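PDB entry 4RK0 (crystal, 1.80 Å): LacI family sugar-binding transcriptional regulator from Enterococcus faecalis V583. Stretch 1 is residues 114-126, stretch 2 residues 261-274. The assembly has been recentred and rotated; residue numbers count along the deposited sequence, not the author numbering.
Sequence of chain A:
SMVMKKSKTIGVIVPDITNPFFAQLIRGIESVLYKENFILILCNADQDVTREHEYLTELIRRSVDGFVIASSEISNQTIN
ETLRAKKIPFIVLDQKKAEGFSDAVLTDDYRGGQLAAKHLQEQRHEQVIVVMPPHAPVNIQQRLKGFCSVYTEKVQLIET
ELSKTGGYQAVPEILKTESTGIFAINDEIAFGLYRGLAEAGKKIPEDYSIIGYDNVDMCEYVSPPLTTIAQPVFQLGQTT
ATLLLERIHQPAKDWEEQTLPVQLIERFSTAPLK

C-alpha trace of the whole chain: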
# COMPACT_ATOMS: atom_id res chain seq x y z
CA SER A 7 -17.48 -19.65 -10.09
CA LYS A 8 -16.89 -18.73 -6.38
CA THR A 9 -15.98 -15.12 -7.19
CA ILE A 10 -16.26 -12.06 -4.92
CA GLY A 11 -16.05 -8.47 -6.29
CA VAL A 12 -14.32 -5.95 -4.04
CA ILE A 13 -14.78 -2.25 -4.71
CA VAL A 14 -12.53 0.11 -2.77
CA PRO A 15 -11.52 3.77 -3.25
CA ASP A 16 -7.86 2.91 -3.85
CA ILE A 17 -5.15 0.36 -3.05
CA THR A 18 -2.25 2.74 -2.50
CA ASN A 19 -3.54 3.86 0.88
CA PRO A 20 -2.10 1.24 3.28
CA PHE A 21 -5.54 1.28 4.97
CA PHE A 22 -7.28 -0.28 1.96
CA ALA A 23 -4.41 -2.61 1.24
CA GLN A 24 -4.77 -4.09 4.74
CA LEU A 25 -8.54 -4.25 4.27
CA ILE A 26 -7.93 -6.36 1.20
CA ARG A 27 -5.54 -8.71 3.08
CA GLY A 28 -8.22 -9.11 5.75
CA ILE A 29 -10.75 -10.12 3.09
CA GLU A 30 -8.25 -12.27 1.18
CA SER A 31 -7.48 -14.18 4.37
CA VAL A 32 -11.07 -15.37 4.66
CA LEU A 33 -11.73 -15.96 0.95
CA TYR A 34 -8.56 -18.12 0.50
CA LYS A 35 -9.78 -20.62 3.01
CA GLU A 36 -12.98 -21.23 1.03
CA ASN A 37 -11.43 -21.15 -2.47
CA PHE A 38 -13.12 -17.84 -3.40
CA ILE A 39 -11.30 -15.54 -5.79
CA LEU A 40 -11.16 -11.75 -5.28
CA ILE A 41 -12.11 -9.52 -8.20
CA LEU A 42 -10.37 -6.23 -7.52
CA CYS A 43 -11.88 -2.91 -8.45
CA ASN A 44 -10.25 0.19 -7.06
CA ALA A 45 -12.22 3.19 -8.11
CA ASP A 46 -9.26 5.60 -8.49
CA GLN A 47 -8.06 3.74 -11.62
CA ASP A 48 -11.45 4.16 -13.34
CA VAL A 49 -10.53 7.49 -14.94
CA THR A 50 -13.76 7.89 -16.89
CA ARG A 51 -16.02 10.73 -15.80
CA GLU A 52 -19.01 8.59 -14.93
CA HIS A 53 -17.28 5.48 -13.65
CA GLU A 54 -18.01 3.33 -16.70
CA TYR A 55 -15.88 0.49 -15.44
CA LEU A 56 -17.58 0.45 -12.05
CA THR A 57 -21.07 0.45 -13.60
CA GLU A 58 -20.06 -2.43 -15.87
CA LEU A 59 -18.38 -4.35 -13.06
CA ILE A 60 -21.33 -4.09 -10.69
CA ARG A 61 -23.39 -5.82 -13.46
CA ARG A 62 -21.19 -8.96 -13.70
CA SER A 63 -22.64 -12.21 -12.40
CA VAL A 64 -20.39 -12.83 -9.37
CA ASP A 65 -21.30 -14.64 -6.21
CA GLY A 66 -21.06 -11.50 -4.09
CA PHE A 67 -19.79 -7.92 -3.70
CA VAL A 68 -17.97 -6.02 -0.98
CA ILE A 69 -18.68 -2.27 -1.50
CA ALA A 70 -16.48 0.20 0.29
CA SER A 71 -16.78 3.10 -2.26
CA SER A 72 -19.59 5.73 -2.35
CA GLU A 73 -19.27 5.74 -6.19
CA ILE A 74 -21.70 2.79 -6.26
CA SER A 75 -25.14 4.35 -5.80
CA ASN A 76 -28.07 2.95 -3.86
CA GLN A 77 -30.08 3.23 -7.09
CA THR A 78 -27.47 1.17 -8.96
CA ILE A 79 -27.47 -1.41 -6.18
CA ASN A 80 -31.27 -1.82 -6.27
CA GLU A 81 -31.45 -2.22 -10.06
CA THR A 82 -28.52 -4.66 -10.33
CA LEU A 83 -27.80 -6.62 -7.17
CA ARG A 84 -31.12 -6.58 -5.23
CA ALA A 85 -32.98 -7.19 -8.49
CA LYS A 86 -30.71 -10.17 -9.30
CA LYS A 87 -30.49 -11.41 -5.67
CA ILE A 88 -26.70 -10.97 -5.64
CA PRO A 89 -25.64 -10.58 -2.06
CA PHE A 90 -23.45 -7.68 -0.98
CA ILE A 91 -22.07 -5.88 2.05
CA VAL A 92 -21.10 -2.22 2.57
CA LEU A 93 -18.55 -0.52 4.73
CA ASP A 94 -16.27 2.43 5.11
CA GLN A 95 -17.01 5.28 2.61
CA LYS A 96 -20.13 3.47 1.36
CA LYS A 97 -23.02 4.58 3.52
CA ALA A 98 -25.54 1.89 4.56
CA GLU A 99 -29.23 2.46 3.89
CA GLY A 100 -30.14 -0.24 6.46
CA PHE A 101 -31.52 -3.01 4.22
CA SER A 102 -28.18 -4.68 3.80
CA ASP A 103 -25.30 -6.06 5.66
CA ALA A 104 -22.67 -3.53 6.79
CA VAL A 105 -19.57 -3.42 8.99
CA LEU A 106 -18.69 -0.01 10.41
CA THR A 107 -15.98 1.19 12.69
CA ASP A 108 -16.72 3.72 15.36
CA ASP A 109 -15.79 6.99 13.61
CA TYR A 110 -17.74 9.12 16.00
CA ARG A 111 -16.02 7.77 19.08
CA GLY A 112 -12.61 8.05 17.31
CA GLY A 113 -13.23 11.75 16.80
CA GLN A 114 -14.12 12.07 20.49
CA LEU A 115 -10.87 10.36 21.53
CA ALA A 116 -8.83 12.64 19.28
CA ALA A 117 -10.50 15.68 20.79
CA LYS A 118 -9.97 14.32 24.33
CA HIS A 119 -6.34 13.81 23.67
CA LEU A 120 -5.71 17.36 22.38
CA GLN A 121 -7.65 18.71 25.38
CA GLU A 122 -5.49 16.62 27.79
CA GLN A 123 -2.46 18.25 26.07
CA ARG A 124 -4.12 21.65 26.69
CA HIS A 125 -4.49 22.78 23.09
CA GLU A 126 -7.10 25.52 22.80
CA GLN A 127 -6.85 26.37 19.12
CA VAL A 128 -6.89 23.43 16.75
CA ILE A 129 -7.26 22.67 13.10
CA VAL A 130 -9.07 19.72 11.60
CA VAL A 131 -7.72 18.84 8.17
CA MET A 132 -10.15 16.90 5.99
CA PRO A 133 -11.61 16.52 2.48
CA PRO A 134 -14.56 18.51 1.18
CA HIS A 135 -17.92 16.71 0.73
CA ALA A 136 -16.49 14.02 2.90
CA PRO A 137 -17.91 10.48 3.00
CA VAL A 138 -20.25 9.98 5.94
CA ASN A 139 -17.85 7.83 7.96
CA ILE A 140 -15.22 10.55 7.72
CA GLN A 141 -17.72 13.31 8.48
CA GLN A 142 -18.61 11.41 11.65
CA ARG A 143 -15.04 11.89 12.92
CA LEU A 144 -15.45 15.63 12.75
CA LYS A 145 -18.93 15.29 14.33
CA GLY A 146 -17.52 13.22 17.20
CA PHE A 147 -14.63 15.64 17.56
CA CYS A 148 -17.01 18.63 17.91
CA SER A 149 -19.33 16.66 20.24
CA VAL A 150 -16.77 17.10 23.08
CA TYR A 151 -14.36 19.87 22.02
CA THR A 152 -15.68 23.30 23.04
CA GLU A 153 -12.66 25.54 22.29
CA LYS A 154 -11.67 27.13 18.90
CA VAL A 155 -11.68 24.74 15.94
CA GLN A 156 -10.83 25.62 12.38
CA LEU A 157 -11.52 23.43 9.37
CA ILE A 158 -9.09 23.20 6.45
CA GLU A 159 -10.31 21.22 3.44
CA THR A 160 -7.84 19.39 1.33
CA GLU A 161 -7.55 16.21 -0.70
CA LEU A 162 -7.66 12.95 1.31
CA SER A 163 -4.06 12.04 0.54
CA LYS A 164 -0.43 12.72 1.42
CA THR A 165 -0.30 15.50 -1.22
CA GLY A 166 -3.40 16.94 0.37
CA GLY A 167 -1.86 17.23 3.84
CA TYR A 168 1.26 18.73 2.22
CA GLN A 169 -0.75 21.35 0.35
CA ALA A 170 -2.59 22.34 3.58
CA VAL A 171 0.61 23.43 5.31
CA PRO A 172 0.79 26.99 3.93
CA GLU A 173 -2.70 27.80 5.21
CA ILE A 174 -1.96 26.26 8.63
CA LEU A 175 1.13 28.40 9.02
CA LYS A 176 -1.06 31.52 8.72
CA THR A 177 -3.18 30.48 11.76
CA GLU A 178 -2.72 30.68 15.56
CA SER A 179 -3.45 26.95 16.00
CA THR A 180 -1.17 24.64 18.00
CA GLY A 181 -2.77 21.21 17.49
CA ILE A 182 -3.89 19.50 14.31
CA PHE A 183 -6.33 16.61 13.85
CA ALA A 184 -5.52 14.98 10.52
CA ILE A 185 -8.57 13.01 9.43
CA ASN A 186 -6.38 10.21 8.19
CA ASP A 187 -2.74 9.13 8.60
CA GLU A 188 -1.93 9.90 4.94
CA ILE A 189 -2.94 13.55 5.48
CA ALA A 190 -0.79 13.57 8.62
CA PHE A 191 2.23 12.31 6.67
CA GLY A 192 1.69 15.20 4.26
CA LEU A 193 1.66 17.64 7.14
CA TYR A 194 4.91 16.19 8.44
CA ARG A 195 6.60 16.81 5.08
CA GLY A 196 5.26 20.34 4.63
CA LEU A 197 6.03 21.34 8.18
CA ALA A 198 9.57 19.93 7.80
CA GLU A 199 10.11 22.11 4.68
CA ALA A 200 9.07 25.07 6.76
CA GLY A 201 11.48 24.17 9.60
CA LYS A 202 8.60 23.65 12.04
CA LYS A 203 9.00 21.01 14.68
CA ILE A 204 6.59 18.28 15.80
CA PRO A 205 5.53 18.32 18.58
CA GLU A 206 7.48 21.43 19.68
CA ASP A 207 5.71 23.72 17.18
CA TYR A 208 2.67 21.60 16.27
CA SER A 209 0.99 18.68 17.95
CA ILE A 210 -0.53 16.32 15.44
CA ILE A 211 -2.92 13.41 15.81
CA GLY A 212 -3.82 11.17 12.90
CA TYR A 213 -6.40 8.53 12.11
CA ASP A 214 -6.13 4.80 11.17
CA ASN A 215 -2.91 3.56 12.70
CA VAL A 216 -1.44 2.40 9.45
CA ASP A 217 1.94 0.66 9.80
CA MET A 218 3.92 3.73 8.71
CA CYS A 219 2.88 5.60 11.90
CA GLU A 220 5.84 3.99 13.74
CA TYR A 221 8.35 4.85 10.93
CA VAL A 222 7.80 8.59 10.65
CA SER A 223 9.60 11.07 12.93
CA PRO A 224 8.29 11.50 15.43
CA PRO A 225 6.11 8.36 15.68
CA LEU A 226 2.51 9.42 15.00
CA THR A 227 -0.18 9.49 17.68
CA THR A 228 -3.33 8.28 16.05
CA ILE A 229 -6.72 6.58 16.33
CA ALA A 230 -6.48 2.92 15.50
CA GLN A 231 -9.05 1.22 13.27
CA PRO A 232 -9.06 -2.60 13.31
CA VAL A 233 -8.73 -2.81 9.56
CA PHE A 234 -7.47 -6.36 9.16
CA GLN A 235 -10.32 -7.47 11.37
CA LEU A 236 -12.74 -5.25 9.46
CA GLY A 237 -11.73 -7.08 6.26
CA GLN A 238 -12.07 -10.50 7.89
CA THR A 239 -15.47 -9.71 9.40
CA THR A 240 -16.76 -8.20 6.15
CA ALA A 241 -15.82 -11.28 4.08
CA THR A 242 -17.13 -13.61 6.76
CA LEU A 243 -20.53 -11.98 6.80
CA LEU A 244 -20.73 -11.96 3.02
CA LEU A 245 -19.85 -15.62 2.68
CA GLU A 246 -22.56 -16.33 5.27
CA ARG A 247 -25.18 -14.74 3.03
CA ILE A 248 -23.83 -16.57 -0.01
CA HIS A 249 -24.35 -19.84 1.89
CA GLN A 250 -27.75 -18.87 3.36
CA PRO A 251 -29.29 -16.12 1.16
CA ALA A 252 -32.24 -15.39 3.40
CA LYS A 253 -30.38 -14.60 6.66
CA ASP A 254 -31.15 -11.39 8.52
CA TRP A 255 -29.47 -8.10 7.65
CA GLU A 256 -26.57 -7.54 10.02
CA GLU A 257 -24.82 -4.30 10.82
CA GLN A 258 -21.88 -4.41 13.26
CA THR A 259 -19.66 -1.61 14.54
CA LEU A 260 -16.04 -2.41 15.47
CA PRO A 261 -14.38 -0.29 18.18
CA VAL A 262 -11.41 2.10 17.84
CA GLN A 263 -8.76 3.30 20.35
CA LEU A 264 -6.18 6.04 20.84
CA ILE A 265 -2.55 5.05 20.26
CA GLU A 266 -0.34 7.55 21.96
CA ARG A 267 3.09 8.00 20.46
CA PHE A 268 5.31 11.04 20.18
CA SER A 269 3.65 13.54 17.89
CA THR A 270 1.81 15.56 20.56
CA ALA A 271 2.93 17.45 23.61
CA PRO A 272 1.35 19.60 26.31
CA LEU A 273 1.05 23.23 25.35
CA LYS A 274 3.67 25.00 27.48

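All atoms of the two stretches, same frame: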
# COMPACT_ATOMS: atom_id res chain seq x y z
N GLN A 114 -14.09 11.72 19.07
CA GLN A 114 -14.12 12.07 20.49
C GLN A 114 -12.77 11.82 21.18
O GLN A 114 -12.31 12.63 21.93
CB GLN A 114 -15.20 11.27 21.19
CG GLN A 114 -16.59 11.74 20.87
CD GLN A 114 -17.64 11.10 21.77
OE1 GLN A 114 -17.46 9.99 22.27
NE2 GLN A 114 -18.74 11.80 21.98
N LEU A 115 -12.14 10.69 20.89
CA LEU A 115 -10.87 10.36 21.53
C LEU A 115 -9.76 11.30 21.10
O LEU A 115 -8.93 11.68 21.91
CB LEU A 115 -10.44 8.96 21.14
CG LEU A 115 -11.23 7.83 21.79
CD1 LEU A 115 -10.85 6.47 21.19
CD2 LEU A 115 -11.06 7.83 23.29
N ALA A 116 -9.81 11.71 19.83
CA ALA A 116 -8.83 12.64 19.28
C ALA A 116 -8.97 13.99 19.96
O ALA A 116 -7.99 14.56 20.44
CB ALA A 116 -9.00 12.73 17.75
N ALA A 117 -10.20 14.48 20.03
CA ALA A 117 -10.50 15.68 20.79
C ALA A 117 -10.04 15.61 22.25
O ALA A 117 -9.51 16.58 22.75
CB ALA A 117 -11.99 15.97 20.73
N LYS A 118 -10.26 14.47 22.92
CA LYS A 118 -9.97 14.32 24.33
C LYS A 118 -8.49 14.39 24.50
O LYS A 118 -8.00 14.97 25.44
CB LYS A 118 -10.44 12.98 24.90
CG LYS A 118 -11.90 12.89 25.30
CD LYS A 118 -12.14 11.59 26.08
CE LYS A 118 -13.61 11.22 26.14
NZ LYS A 118 -14.43 12.30 26.74
N HIS A 119 -7.78 13.77 23.59
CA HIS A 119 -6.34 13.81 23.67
C HIS A 119 -5.78 15.22 23.56
O HIS A 119 -4.92 15.61 24.36
CB HIS A 119 -5.75 12.94 22.59
CG HIS A 119 -4.28 12.92 22.64
ND1 HIS A 119 -3.59 12.34 23.68
CD2 HIS A 119 -3.34 13.49 21.84
CE1 HIS A 119 -2.30 12.50 23.49
NE2 HIS A 119 -2.12 13.21 22.39
N LEU A 120 -6.24 15.99 22.56
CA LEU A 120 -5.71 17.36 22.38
C LEU A 120 -6.09 18.25 23.57
O LEU A 120 -5.31 19.09 24.00
CB LEU A 120 -6.16 18.00 21.08
CG LEU A 120 -5.56 17.40 19.78
CD1 LEU A 120 -6.16 18.00 18.53
CD2 LEU A 120 -4.03 17.56 19.78
N GLN A 121 -7.27 18.03 24.12
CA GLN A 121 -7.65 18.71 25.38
C GLN A 121 -6.72 18.34 26.56
O GLN A 121 -6.30 19.23 27.30
CB GLN A 121 -9.12 18.36 25.72
CG GLN A 121 -9.86 19.32 26.64
CD GLN A 121 -11.31 18.88 26.85
OE1 GLN A 121 -11.85 18.07 26.10
NE2 GLN A 121 -11.95 19.43 27.89
N GLU A 122 -6.47 17.05 26.78
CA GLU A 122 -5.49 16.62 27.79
C GLU A 122 -4.10 17.29 27.61
O GLU A 122 -3.45 17.65 28.58
CB GLU A 122 -5.33 15.10 27.78
CG GLU A 122 -4.57 14.55 28.96
CD GLU A 122 -3.99 13.18 28.67
OE1 GLU A 122 -4.40 12.22 29.36
OE2 GLU A 122 -3.14 13.06 27.76
N GLN A 123 -3.69 17.52 26.38
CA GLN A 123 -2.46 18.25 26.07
C GLN A 123 -2.66 19.76 26.06
O GLN A 123 -1.77 20.51 25.67
CB GLN A 123 -1.92 17.77 24.73
CG GLN A 123 -1.62 16.27 24.66
CD GLN A 123 -0.37 15.86 25.42
OE1 GLN A 123 -0.19 16.18 26.59
NE2 GLN A 123 0.51 15.16 24.75
N ARG A 124 -3.84 20.22 26.46
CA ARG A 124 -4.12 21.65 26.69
C ARG A 124 -4.13 22.53 25.47
O ARG A 124 -3.97 23.75 25.59
CB ARG A 124 -3.12 22.24 27.68
CG ARG A 124 -2.79 21.31 28.82
CD ARG A 124 -2.38 22.05 30.10
NE ARG A 124 -1.01 22.50 30.03
CZ ARG A 124 0.06 21.86 30.52
NH1 ARG A 124 1.26 22.41 30.37
NH2 ARG A 124 -0.04 20.68 31.12
N HIS A 125 -4.35 21.96 24.29
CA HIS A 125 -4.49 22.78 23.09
C HIS A 125 -5.87 23.42 23.03
O HIS A 125 -6.87 22.74 23.23
CB HIS A 125 -4.22 21.94 21.85
CG HIS A 125 -2.80 21.51 21.79
ND1 HIS A 125 -1.81 22.31 21.26
CD2 HIS A 125 -2.17 20.42 22.29
CE1 HIS A 125 -0.64 21.73 21.41
NE2 HIS A 125 -0.82 20.58 22.05
N GLU A 126 -5.90 24.72 22.74
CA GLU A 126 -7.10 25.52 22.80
C GLU A 126 -7.53 26.00 21.43
O GLU A 126 -8.70 26.37 21.22
CB GLU A 126 -6.87 26.71 23.76
CG GLU A 126 -6.33 26.37 25.16
CD GLU A 126 -6.09 27.59 26.04
OE1 GLU A 126 -5.94 28.71 25.50
OE2 GLU A 126 -6.04 27.44 27.28
N PRO A 261 -14.89 -1.38 17.38
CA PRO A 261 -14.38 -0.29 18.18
C PRO A 261 -13.03 0.25 17.69
O PRO A 261 -12.36 -0.37 16.90
CB PRO A 261 -14.21 -0.95 19.56
CG PRO A 261 -13.78 -2.32 19.21
CD PRO A 261 -14.62 -2.69 18.02
N VAL A 262 -12.70 1.45 18.13
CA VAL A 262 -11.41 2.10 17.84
C VAL A 262 -10.75 2.49 19.16
O VAL A 262 -11.41 2.55 20.20
CB VAL A 262 -11.59 3.34 16.91
CG1 VAL A 262 -12.24 2.94 15.61
CG2 VAL A 262 -12.36 4.47 17.57
N GLN A 263 -9.45 2.79 19.14
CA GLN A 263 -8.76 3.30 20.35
C GLN A 263 -7.62 4.25 19.99
O GLN A 263 -7.07 4.18 18.87
CB GLN A 263 -8.20 2.14 21.15
CG GLN A 263 -7.07 1.45 20.45
CD GLN A 263 -6.66 0.19 21.17
OE1 GLN A 263 -6.58 0.16 22.39
NE2 GLN A 263 -6.40 -0.87 20.41
N LEU A 264 -7.32 5.12 20.93
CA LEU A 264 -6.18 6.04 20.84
C LEU A 264 -4.87 5.28 21.03
O LEU A 264 -4.75 4.46 21.93
CB LEU A 264 -6.29 7.09 21.91
CG LEU A 264 -5.14 8.07 22.05
CD1 LEU A 264 -5.01 8.90 20.80
CD2 LEU A 264 -5.38 8.96 23.28
N ILE A 265 -3.92 5.56 20.16
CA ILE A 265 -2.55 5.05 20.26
C ILE A 265 -1.68 6.23 20.46
O ILE A 265 -1.48 6.99 19.53
CB ILE A 265 -2.08 4.34 18.99
CG1 ILE A 265 -3.06 3.24 18.58
CG2 ILE A 265 -0.69 3.72 19.22
CD1 ILE A 265 -3.22 2.12 19.58
N GLU A 266 -1.17 6.41 21.67
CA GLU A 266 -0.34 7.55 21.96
C GLU A 266 1.10 7.24 21.65
O GLU A 266 1.67 6.25 22.14
CB GLU A 266 -0.52 7.97 23.42
CG GLU A 266 0.26 9.21 23.84
CD GLU A 266 -0.25 9.79 25.16
OE1 GLU A 266 -1.16 9.19 25.77
OE2 GLU A 266 0.26 10.86 25.59
N ARG A 267 1.68 8.10 20.81
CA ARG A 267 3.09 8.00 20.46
C ARG A 267 3.77 9.31 20.81
O ARG A 267 3.69 9.76 21.98
CB ARG A 267 3.25 7.57 18.99
CG ARG A 267 2.74 6.19 18.75
CD ARG A 267 3.24 5.62 17.43
NE ARG A 267 2.77 4.25 17.27
CZ ARG A 267 1.67 3.89 16.60
NH1 ARG A 267 0.87 4.80 16.04
NH2 ARG A 267 1.34 2.60 16.50
N PHE A 268 4.43 9.95 19.85
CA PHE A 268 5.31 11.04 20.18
C PHE A 268 5.05 12.31 19.40
O PHE A 268 5.83 13.27 19.47
CB PHE A 268 6.78 10.56 20.09
CG PHE A 268 7.12 9.60 21.19
CD1 PHE A 268 7.44 10.07 22.46
CD2 PHE A 268 7.03 8.23 20.99
CE1 PHE A 268 7.72 9.19 23.49
CE2 PHE A 268 7.31 7.34 22.03
CZ PHE A 268 7.66 7.82 23.28
N SER A 269 3.90 12.38 18.74
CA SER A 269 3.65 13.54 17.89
C SER A 269 2.80 14.65 18.54
O SER A 269 2.49 15.63 17.90
CB SER A 269 3.02 13.07 16.57
OG SER A 269 1.70 12.60 16.76
N THR A 270 2.41 14.47 19.79
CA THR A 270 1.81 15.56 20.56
C THR A 270 2.56 15.85 21.83
O THR A 270 3.28 15.01 22.36
CB THR A 270 0.34 15.22 20.94
OG1 THR A 270 0.31 14.19 21.94
CG2 THR A 270 -0.45 14.76 19.72
N ALA A 271 2.37 17.07 22.35
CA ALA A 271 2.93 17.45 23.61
C ALA A 271 2.08 18.51 24.31
O ALA A 271 1.36 19.25 23.65
CB ALA A 271 4.38 17.96 23.45
N PRO A 272 2.18 18.58 25.64
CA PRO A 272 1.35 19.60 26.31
C PRO A 272 1.74 20.99 25.91
O PRO A 272 2.93 21.32 25.80
CB PRO A 272 1.56 19.34 27.81
CG PRO A 272 2.21 18.02 27.93
CD PRO A 272 2.81 17.65 26.59
N LEU A 273 0.75 21.83 25.65
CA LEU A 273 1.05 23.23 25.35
C LEU A 273 1.69 23.86 26.59
O LEU A 273 1.13 23.78 27.69
CB LEU A 273 -0.19 24.01 24.97
CG LEU A 273 -0.23 24.79 23.66
CD1 LEU A 273 -1.17 25.98 23.87
CD2 LEU A 273 1.14 25.25 23.17
N LYS A 274 2.86 24.47 26.39
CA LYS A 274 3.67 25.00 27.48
C LYS A 274 3.56 26.52 27.53
O LYS A 274 2.64 27.10 26.95
CB LYS A 274 5.14 24.59 27.29

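The C-terminal segment 261-274 runs along a helix that ends near Gln 123, burying about 740 Å² in all; its short strand, 263-265, crosses the helix at 43°. Contact opens with apolar packing. Val 262 points toward the helix, its CG2 4.4 Å from CD1 of Leu 115, and the same CD1 of Leu 115 lies 3.8 Å from the backbone N of Leu 264, so one leucine branch rests on the strand's main chain. The CA-to-CB bond of Gln 263 points away, in keeping with the alternation usual in a strand, whereas Leu 264 turns back and sets CD2 3.8 Å from ND1 of His 119.

Glu 266 also reaches this histidine, OE2 lying 3.7 Å from CE1 of His 119 at the ring edge. OE2 of Glu 266 is also 4.6 Å from OE2 of Glu 122, a pairing of like charges that brings no attraction.

Thr 270 is the polar centre of the interface. Its buried OG1 hydrogen-bonds to NE2 of His 119 (2.7 Å), where either atom could donate, and accepts a hydrogen bond from NE2 of Gln 123 (3.0 Å). A small hydroxyl suits this place because it can both donate and accept. His 119 and Gln 123, one helical turn apart, converge on it.

Beyond, the backbone takes over. Ala 271 points its methyl away, but its O accepts a hydrogen bond from NE2 of His 125 (3.0 Å). Pro 272, which has no amide hydrogen to satisfy, packs CG 3.3 Å from OE1 of Gln 123 and places CB over one face of the Arg 124 guanidinium.

N of Leu 273 donates a hydrogen bond to O of Gln 123 (2.8 Å), using a carbonyl at the end of the helix, while its CB covers one face of the His 125 ring. O of Leu 273 receives a weak hydrogen bond from NH1 of Arg 124 (3.0 Å). Lys 274, poorly ordered, adds little.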